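PDB 3QC0: sugar isomerase, which binds a zinc ion in a TIM barrel of the xylose isomerase-like family and probably isomerises a sugar, although its substrate is not established. Local coordinates for residues A[35-40]-A[59-64]; A[67-72]-A[101-106]; A[215-220]-A[250-255]. All blocks are in the same frame, centred on the assembly; numbering follows the deposited sequence.

Contact 1: A[35-40]-A[59-64]; sequences IAPWRD and LKLTGL
Leu61 fits into the angle between Ile35 and Pro37, one methyl for each. Its CD1 lies 3.9 Å from Ile35 CG1, the two side chains running alongside each other and pointing the same way, as expected of a bridged pair in a parallel sheet. Its CD2 meets Pro37 from across, at about a right angle, and the 3.5 Å from that methyl to Pro37 CD is tight for two carbons. Ile35 CG1 stands between its own backbone N and carbonyl carbon (chi1 59°), and CD1 beyond it reaches CD1 of Leu59. Leu64 is the second leucine set crosswise to the proline: its CD1 comes within 3.4 Å of Pro37 O, and its CG meets Arg39 CG, again nearly perpendicular.

The backbones are joined in parallel by Ile35 N to Lys60 O at 3.0 Å and Thr62 N to Ile35 O at 2.9 Å. Past the bridged residues Gly63 O takes a CH contact from Ala36 CA at 3.4 Å and also lies against Pro37 CD; it is buried and has no hydrogen-bond partner.

The pair joins the second and third strands of the TIM barrel, 34-36 and 60-68. Helix 20-29 packs on Ile35, Pro37 and Leu59, helix 75-94 on Leu64 and Arg39, whose guanidinium forms salt bridges with Glu91 and Asp84 of that helix.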
loop_
_atom_site.group_PDB
_atom_site.type_symbol
_atom_site.label_atom_id
_atom_site.label_comp_id
_atom_site.label_asym_id
_atom_site.label_seq_id
_atom_site.Cartn_x
_atom_site.Cartn_y
_atom_site.Cartn_z
ATOM N N ILE A 35 -11.440 -23.028 11.530
ATOM C CA ILE A 35 -10.082 -22.910 11.038
ATOM C C ILE A 35 -10.125 -22.413 9.595
ATOM O O ILE A 35 -11.165 -22.453 8.936
ATOM C CB ILE A 35 -9.291 -24.253 11.131
ATOM C CG1 ILE A 35 -9.973 -25.387 10.327
ATOM C CG2 ILE A 35 -9.149 -24.675 12.606
ATOM C CD1 ILE A 35 -9.021 -26.494 9.966
ATOM N N ALA A 36 -8.967 -21.987 9.114
ATOM C CA ALA A 36 -8.744 -21.771 7.689
ATOM C C ALA A 36 -7.386 -22.351 7.346
ATOM O O ALA A 36 -6.350 -21.739 7.619
ATOM C CB ALA A 36 -8.835 -20.272 7.337
ATOM N N PRO A 37 -7.369 -23.581 6.800
ATOM C CA PRO A 37 -6.122 -24.171 6.398
ATOM C C PRO A 37 -5.676 -23.720 5.014
ATOM O O PRO A 37 -6.461 -23.141 4.251
ATOM C CB PRO A 37 -6.446 -25.653 6.360
ATOM C CG PRO A 37 -7.857 -25.675 5.822
ATOM C CD PRO A 37 -8.519 -24.431 6.441
ATOM N N TRP A 38 -4.415 -24.016 4.723
ATOM C CA TRP A 38 -3.839 -23.767 3.436
ATOM C C TRP A 38 -3.712 -25.047 2.630
ATOM O O TRP A 38 -3.596 -26.165 3.190
ATOM C CB TRP A 38 -2.468 -23.103 3.597
ATOM C CG TRP A 38 -2.545 -21.710 4.107
ATOM C CD1 TRP A 38 -3.133 -21.275 5.252
ATOM C CD2 TRP A 38 -2.061 -20.531 3.444
ATOM N NE1 TRP A 38 -3.031 -19.910 5.353
ATOM C CE2 TRP A 38 -2.374 -19.443 4.256
ATOM C CE3 TRP A 38 -1.363 -20.312 2.261
ATOM C CZ2 TRP A 38 -2.004 -18.141 3.932
ATOM C CZ3 TRP A 38 -1.014 -19.000 1.936
ATOM C CH2 TRP A 38 -1.360 -17.951 2.751
ATOM N N ARG A 39 -3.679 -24.907 1.314
ATOM C CA ARG A 39 -3.712 -26.075 0.441
ATOM C C ARG A 39 -2.496 -26.973 0.615
ATOM O O ARG A 39 -2.619 -28.197 0.496
ATOM C CB ARG A 39 -3.833 -25.635 -1.006
ATOM C CG ARG A 39 -5.201 -24.985 -1.287
ATOM C CD ARG A 39 -5.255 -24.473 -2.675
ATOM N NE ARG A 39 -5.272 -25.515 -3.674
ATOM C CZ ARG A 39 -4.961 -25.342 -4.958
ATOM N NH1 ARG A 39 -4.539 -24.155 -5.395
ATOM N NH2 ARG A 39 -5.047 -26.302 -5.805
ATOM N N ASP A 40 -1.351 -26.385 0.927
ATOM C CA ASP A 40 -0.117 -27.174 1.137
ATOM C C ASP A 40 -0.236 -27.995 2.392
ATOM O O ASP A 40 0.224 -29.142 2.402
ATOM C CB ASP A 40 1.172 -26.332 1.112
ATOM C CG ASP A 40 1.202 -25.199 2.129
ATOM O OD1 ASP A 40 0.181 -24.800 2.699
ATOM O OD2 ASP A 40 2.320 -24.669 2.334
ATOM N N LEU A 59 -15.829 -29.262 12.391
ATOM C CA LEU A 59 -15.101 -27.972 12.181
ATOM C C LEU A 59 -15.735 -27.174 11.069
ATOM O O LEU A 59 -16.063 -27.715 10.014
ATOM C CB LEU A 59 -13.624 -28.204 11.831
ATOM C CG LEU A 59 -12.700 -28.952 12.796
ATOM C CD1 LEU A 59 -11.272 -29.031 12.224
ATOM C CD2 LEU A 59 -12.691 -28.325 14.167
ATOM N N LYS A 60 -15.871 -25.864 11.302
ATOM C CA LYS A 60 -16.170 -24.893 10.245
ATOM C C LYS A 60 -14.844 -24.488 9.616
ATOM O O LYS A 60 -13.837 -24.355 10.314
ATOM C CB LYS A 60 -16.888 -23.668 10.822
ATOM C CG LYS A 60 -16.832 -22.440 9.913
ATOM C CD LYS A 60 -17.592 -21.245 10.496
ATOM C CE LYS A 60 -19.110 -21.412 10.410
ATOM N NZ LYS A 60 -19.615 -21.734 9.053
ATOM N N LEU A 61 -14.829 -24.334 8.299
ATOM C CA LEU A 61 -13.711 -23.692 7.608
ATOM C C LEU A 61 -14.170 -22.308 7.166
ATOM O O LEU A 61 -15.089 -22.179 6.354
ATOM C CB LEU A 61 -13.243 -24.488 6.403
ATOM C CG LEU A 61 -12.077 -25.443 6.676
ATOM C CD1 LEU A 61 -12.472 -26.584 7.609
ATOM C CD2 LEU A 61 -11.477 -25.949 5.361
ATOM N N THR A 62 -13.569 -21.272 7.737
ATOM C CA THR A 62 -13.941 -19.906 7.326
ATOM C C THR A 62 -13.392 -19.586 5.930
ATOM O O THR A 62 -13.851 -18.637 5.277
ATOM C CB THR A 62 -13.474 -18.857 8.373
ATOM O OG1 THR A 62 -12.111 -19.107 8.729
ATOM C CG2 THR A 62 -14.384 -18.912 9.615
ATOM N N GLY A 63 -12.395 -20.356 5.499
ATOM C CA GLY A 63 -11.838 -20.260 4.169
ATOM C C GLY A 63 -10.899 -21.417 3.891
ATOM O O GLY A 63 -10.484 -22.118 4.835
ATOM N N LEU A 64 -10.575 -21.609 2.616
ATOM C CA LEU A 64 -9.405 -22.393 2.205
ATOM C C LEU A 64 -8.468 -21.408 1.494
ATOM O O LEU A 64 -8.892 -20.674 0.587
ATOM C CB LEU A 64 -9.784 -23.526 1.256
ATOM C CG LEU A 64 -8.641 -24.369 0.697
ATOM C CD1 LEU A 64 -7.868 -25.132 1.817
ATOM C CD2 LEU A 64 -9.156 -25.351 -0.382
#

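Contact 2: A[67-72]-A[101-106]; sequences GGFFPA and VLVAGG
Val103 O takes the N-H of Phe69 in its carbonyl plane, at 2.8 Å from Phe69 N, and Gly68 CA adds a CH contact to the same oxygen at 3.1 Å. The ring of Phe69 then folds back over this carbonyl: Val103 O lies 3.7 Å above the ring plane, over its centre. With CG anti to the carbonyl carbon (chi1 -60°), the ring starts off beside its own N-H, and it runs alongside Val103 until CZ touches CG1 of that residue at 3.6 Å.

Upstream the two strands pair in parallel, with Gly67 N bonded to Val101 O and Val103 N to Gly67 O. Downstream the pairing goes on past the strand ends: Phe70 N donates to Ala104 O at 3.0 Å from above the carbonyl plane. CD of Pro71 approaches that same oxygen, while its CG lies 3.2 Å from Gly106 O.

Glycines make the close approach possible. Gly68 and Gly105 have positive phi values, 111° and 97°, with backbone angles that a residue with a CB could hardly adopt, and Gly105 CA comes to 3.7 Å from Phe69 CA. At Gly67 the room beside the backbone is taken by Leu102, whose CD2 sits against the Gly67-Gly68 peptide.

Strands 60-68 and 100-103 are the third and fourth of the barrel, joined through helix 75-94 in a beta-alpha-beta unit. Val101 and Val103 touch the zinc ligand Glu142. On the outside, Asn85 of helix 75-94 packs on Leu102 and Phe70 and bonds to Gly68 N, while helix 114-135 packs against Phe70, Pro71 and Ala104.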
loop_
_atom_site.group_PDB
_atom_site.type_symbol
_atom_site.label_atom_id
_atom_site.label_comp_id
_atom_site.label_asym_id
_atom_site.label_seq_id
_atom_site.Cartn_x
_atom_site.Cartn_y
_atom_site.Cartn_z
ATOM N N GLY A 67 -6.819 -19.911 -3.838
ATOM C CA GLY A 67 -6.754 -19.876 -5.284
ATOM C C GLY A 67 -6.255 -18.503 -5.728
ATOM O O GLY A 67 -5.690 -17.744 -4.927
ATOM N N GLY A 68 -6.441 -18.238 -7.004
ATOM C CA GLY A 68 -6.028 -16.997 -7.644
ATOM C C GLY A 68 -4.885 -17.208 -8.606
ATOM O O GLY A 68 -4.840 -18.161 -9.356
ATOM N N PHE A 69 -3.923 -16.284 -8.537
ATOM C CA PHE A 69 -2.735 -16.287 -9.382
ATOM C C PHE A 69 -3.053 -16.449 -10.845
ATOM O O PHE A 69 -2.517 -17.306 -11.534
ATOM C CB PHE A 69 -1.727 -17.320 -8.825
ATOM C CG PHE A 69 -1.335 -16.987 -7.431
ATOM C CD1 PHE A 69 -0.450 -15.957 -7.198
ATOM C CD2 PHE A 69 -1.911 -17.639 -6.349
ATOM C CE1 PHE A 69 -0.117 -15.564 -5.877
ATOM C CE2 PHE A 69 -1.591 -17.252 -5.051
ATOM C CZ PHE A 69 -0.707 -16.223 -4.827
ATOM N N PHE A 70 -3.912 -15.539 -11.333
ATOM C CA PHE A 70 -4.410 -15.622 -12.698
ATOM C C PHE A 70 -3.526 -15.081 -13.824
ATOM O O PHE A 70 -3.451 -15.695 -14.879
ATOM C CB PHE A 70 -5.790 -14.948 -12.787
ATOM C CG PHE A 70 -6.834 -15.613 -11.943
ATOM C CD1 PHE A 70 -7.390 -16.809 -12.356
ATOM C CD2 PHE A 70 -7.318 -15.018 -10.792
ATOM C CE1 PHE A 70 -8.350 -17.412 -11.607
ATOM C CE2 PHE A 70 -8.304 -15.621 -10.049
ATOM C CZ PHE A 70 -8.811 -16.836 -10.469
ATOM N N PRO A 71 -2.861 -13.920 -13.633
ATOM C CA PRO A 71 -2.158 -13.397 -14.823
ATOM C C PRO A 71 -0.972 -14.250 -15.226
ATOM O O PRO A 71 -0.269 -14.802 -14.358
ATOM C CB PRO A 71 -1.742 -11.974 -14.395
ATOM C CG PRO A 71 -2.669 -11.613 -13.266
ATOM C CD PRO A 71 -2.902 -12.935 -12.550
ATOM N N ALA A 72 -0.774 -14.379 -16.529
ATOM C CA ALA A 72 0.367 -15.102 -17.095
ATOM C C ALA A 72 0.579 -14.572 -18.488
ATOM O O ALA A 72 -0.360 -14.015 -19.102
ATOM C CB ALA A 72 0.143 -16.659 -17.083
ATOM N N VAL A 101 -10.602 -18.550 -0.779
ATOM C CA VAL A 101 -9.969 -17.241 -0.843
ATOM C C VAL A 101 -9.148 -17.131 -2.132
ATOM O O VAL A 101 -8.443 -18.058 -2.488
ATOM C CB VAL A 101 -9.090 -17.016 0.404
ATOM C CG1 VAL A 101 -8.312 -15.708 0.291
ATOM C CG2 VAL A 101 -9.963 -17.012 1.682
ATOM N N LEU A 102 -9.254 -15.994 -2.830
ATOM C CA LEU A 102 -8.543 -15.781 -4.065
ATOM C C LEU A 102 -7.539 -14.635 -3.891
ATOM O O LEU A 102 -7.930 -13.489 -3.601
ATOM C CB LEU A 102 -9.458 -15.448 -5.254
ATOM C CG LEU A 102 -10.570 -16.471 -5.572
ATOM C CD1 LEU A 102 -11.387 -15.913 -6.765
ATOM C CD2 LEU A 102 -9.991 -17.850 -5.870
ATOM N N VAL A 103 -6.274 -14.968 -4.064
ATOM C CA VAL A 103 -5.156 -14.022 -4.080
ATOM C C VAL A 103 -4.791 -13.836 -5.539
ATOM O O VAL A 103 -4.359 -14.774 -6.191
ATOM C CB VAL A 103 -3.989 -14.567 -3.254
ATOM C CG1 VAL A 103 -2.766 -13.649 -3.384
ATOM C CG2 VAL A 103 -4.357 -14.679 -1.779
ATOM N N ALA A 104 -5.050 -12.637 -6.089
ATOM C CA ALA A 104 -5.271 -12.451 -7.534
ATOM C C ALA A 104 -4.116 -12.834 -8.448
ATOM O O ALA A 104 -4.336 -13.166 -9.609
ATOM C CB ALA A 104 -5.679 -10.979 -7.853
ATOM N N GLY A 105 -2.888 -12.691 -7.956
ATOM C CA GLY A 105 -1.696 -12.764 -8.784
ATOM C C GLY A 105 -1.234 -11.383 -9.162
ATOM O O GLY A 105 -2.037 -10.472 -9.319
ATOM N N GLY A 106 0.073 -11.245 -9.312
ATOM C CA GLY A 106 0.694 -10.000 -9.765
ATOM C C GLY A 106 0.802 -9.908 -11.287
ATOM O O GLY A 106 0.126 -10.622 -12.050
#

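Contact 3: A[215-220]-A[250-255]; sequences MLTDRG and FSADNW
Arg219 lays its guanidinium over one face of the Phe250 ring, a cation-pi contact with CZ 4.4 Å from the ring centroid. The guanidinium is tilted 35° against the ring, with NE above the face and displaced toward the rim. The arginine chain is extended from CG to NE (chi3 177° sets NE anti to CG) and runs alongside the phenylalanine, both side chains pointing the same way. Leu216 O meets the same ring differently, at its edge and in its plane, 3.4 Å from CD2.

Two backbone hydrogen bonds join the loops. Arg219 N donates to Phe250 O at 2.9 Å, though bent at the hydrogen (133°), and Ala252 N donates to Thr217 O in a straighter bond. Ser251 CA adds a CH contact to that second oxygen.

Both segments belong to loops that follow barrel strands, 200-205 and 245-247, at the end of the TIM barrel where the zinc sits. The ion is held by Glu142, Asp177, His204 and Glu248. Arg219 NH1 bonds to Asp177 OD2 and to Glu248 O, so the residue lying over Phe250 is also a second-shell partner of two metal ligands.

Water extends the polar contact. One molecule donates to Thr217 O and Asp218 OD1 and accepts from Asp253 N; another donates to Asp218 OD1 and Arg219 O, each at 2.7 Å, and accepts from Ser251 OG. Ser251 OG in turn accepts the N-H of Trp255, 3.1 Å from Trp255 N, while Asp218 OD2 forms a salt bridge with Lys213.

Ala252 CB packs on Thr217, 3.6 Å from OG1 and 3.8 Å from CB of Thr217.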
loop_
_atom_site.group_PDB
_atom_site.type_symbol
_atom_site.label_atom_id
_atom_site.label_comp_id
_atom_site.label_asym_id
_atom_site.label_seq_id
_atom_site.Cartn_x
_atom_site.Cartn_y
_atom_site.Cartn_z
HETATM N N MSE A 215 7.875 -6.929 4.815
HETATM C CA MSE A 215 6.684 -6.727 3.998
HETATM C C MSE A 215 5.720 -7.872 4.042
HETATM O O MSE A 215 4.566 -7.681 3.682
HETATM C CB MSE A 215 7.096 -6.464 2.576
HETATM C CG MSE A 215 7.772 -5.105 2.470
HETATM SE SE MSE A 215 8.628 -4.737 0.782
HETATM C CE MSE A 215 7.019 -4.270 -0.029
ATOM N N LEU A 216 6.183 -9.058 4.455
ATOM C CA LEU A 216 5.343 -10.254 4.410
ATOM C C LEU A 216 5.149 -10.926 5.746
ATOM O O LEU A 216 4.001 -11.316 6.051
ATOM C CB LEU A 216 5.928 -11.286 3.426
ATOM C CG LEU A 216 5.001 -12.463 3.132
ATOM C CD1 LEU A 216 3.790 -12.024 2.321
ATOM C CD2 LEU A 216 5.761 -13.551 2.390
ATOM N N THR A 217 6.230 -11.065 6.532
ATOM C CA THR A 217 6.165 -11.911 7.721
ATOM C C THR A 217 6.304 -11.162 9.046
ATOM O O THR A 217 6.909 -11.678 10.017
ATOM C CB THR A 217 7.223 -13.013 7.616
ATOM O OG1 THR A 217 8.516 -12.398 7.547
ATOM C CG2 THR A 217 6.962 -13.913 6.378
ATOM N N ASP A 218 5.768 -9.942 9.108
ATOM C CA ASP A 218 5.697 -9.205 10.367
ATOM C C ASP A 218 4.311 -8.620 10.649
ATOM O O ASP A 218 4.170 -7.485 11.147
ATOM C CB ASP A 218 6.796 -8.133 10.402
ATOM C CG ASP A 218 7.044 -7.590 11.800
ATOM O OD1 ASP A 218 7.044 -8.403 12.769
ATOM O OD2 ASP A 218 7.241 -6.352 11.939
ATOM N N ARG A 219 3.277 -9.399 10.364
ATOM C CA ARG A 219 1.950 -9.079 10.872
ATOM C C ARG A 219 1.945 -9.128 12.394
ATOM O O ARG A 219 2.673 -9.946 13.001
ATOM C CB ARG A 219 0.871 -10.024 10.370
ATOM C CG ARG A 219 0.706 -10.095 8.878
ATOM C CD ARG A 219 -0.598 -10.781 8.539
ATOM N NE ARG A 219 -0.869 -10.830 7.116
ATOM C CZ ARG A 219 -2.062 -11.077 6.586
ATOM N NH1 ARG A 219 -3.098 -11.409 7.350
ATOM N NH2 ARG A 219 -2.213 -11.039 5.268
ATOM N N GLY A 220 1.114 -8.296 13.004
ATOM C CA GLY A 220 0.996 -8.219 14.457
ATOM C C GLY A 220 -0.124 -9.056 15.014
ATOM O O GLY A 220 -1.132 -9.326 14.334
ATOM N N PHE A 250 1.285 -13.815 10.057
ATOM C CA PHE A 250 2.581 -14.250 9.560
ATOM C C PHE A 250 3.637 -13.498 10.376
ATOM O O PHE A 250 3.746 -12.278 10.241
ATOM C CB PHE A 250 2.795 -13.932 8.060
ATOM C CG PHE A 250 1.640 -14.289 7.138
ATOM C CD1 PHE A 250 0.755 -15.306 7.404
ATOM C CD2 PHE A 250 1.505 -13.622 5.932
ATOM C CE1 PHE A 250 -0.299 -15.596 6.523
ATOM C CE2 PHE A 250 0.465 -13.918 5.057
ATOM C CZ PHE A 250 -0.454 -14.901 5.369
ATOM N N SER A 251 4.378 -14.181 11.250
ATOM C CA SER A 251 5.319 -13.501 12.162
ATOM C C SER A 251 6.597 -14.309 12.342
ATOM O O SER A 251 6.732 -15.086 13.301
ATOM C CB SER A 251 4.665 -13.219 13.509
ATOM O OG SER A 251 5.574 -12.574 14.414
ATOM N N ALA A 252 7.540 -14.091 11.445
ATOM C CA ALA A 252 8.732 -14.931 11.370
ATOM C C ALA A 252 9.589 -14.815 12.616
ATOM O O ALA A 252 10.226 -15.799 13.002
ATOM C CB ALA A 252 9.564 -14.597 10.132
ATOM N N ASP A 253 9.638 -13.646 13.227
ATOM C CA ASP A 253 10.574 -13.410 14.350
ATOM C C ASP A 253 9.915 -13.363 15.714
ATOM O O ASP A 253 10.612 -13.185 16.727
ATOM C CB ASP A 253 11.345 -12.111 14.103
ATOM C CG ASP A 253 12.388 -12.261 12.987
ATOM O OD1 ASP A 253 12.795 -13.423 12.682
ATOM O OD2 ASP A 253 12.812 -11.215 12.428
ATOM N N ASN A 254 8.601 -13.558 15.771
ATOM C CA ASN A 254 7.878 -13.559 17.030
ATOM C C ASN A 254 6.947 -14.779 17.148
ATOM O O ASN A 254 7.375 -15.833 17.638
ATOM C CB ASN A 254 7.146 -12.221 17.264
ATOM C CG ASN A 254 6.549 -12.107 18.645
ATOM O OD1 ASN A 254 6.789 -12.961 19.510
ATOM N ND2 ASN A 254 5.772 -11.050 18.882
ATOM N N TRP A 255 5.716 -14.699 16.671
ATOM C CA TRP A 255 4.708 -15.727 16.980
ATOM C C TRP A 255 5.027 -17.087 16.388
ATOM O O TRP A 255 4.710 -18.115 17.020
ATOM C CB TRP A 255 3.298 -15.263 16.594
ATOM C CG TRP A 255 2.991 -13.998 17.289
ATOM C CD1 TRP A 255 2.997 -12.721 16.749
ATOM C CD2 TRP A 255 2.693 -13.841 18.671
ATOM N NE1 TRP A 255 2.723 -11.815 17.720
ATOM C CE2 TRP A 255 2.550 -12.452 18.915
ATOM C CE3 TRP A 255 2.576 -14.732 19.743
ATOM C CZ2 TRP A 255 2.232 -11.945 20.163
ATOM C CZ3 TRP A 255 2.265 -14.229 20.977
ATOM C CH2 TRP A 255 2.089 -12.857 21.187
HETATM O O HOH W 1 8.546 -10.955 12.301
HETATM O O HOH W 2 5.219 -9.887 14.009
#

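In the fold
From the N terminus, contact 1 comes first: it closes an 18-residue, mostly helical connection and sets strand 34-36 beside strand 60-68. The chain then continues along strand 60-68 into contact 2, which closes the longer excursion through helix 75-94 and adds strand 100-103. The two share that middle strand and meet where Leu64 O lies 3.1 Å from Val101 N, a probable hydrogen bond. Contact 3 comes last, closing 29 residues through helix 229-238 and strand 245-247 and joining the loops after strands 200-205 and 245-247. The three follow in series, none nested or crossed. Yet the closed barrel brings the first and last together, with Trp38 CZ2 packed 3.9 Å from Phe250 CZ; contacts 2 and 3 do not touch.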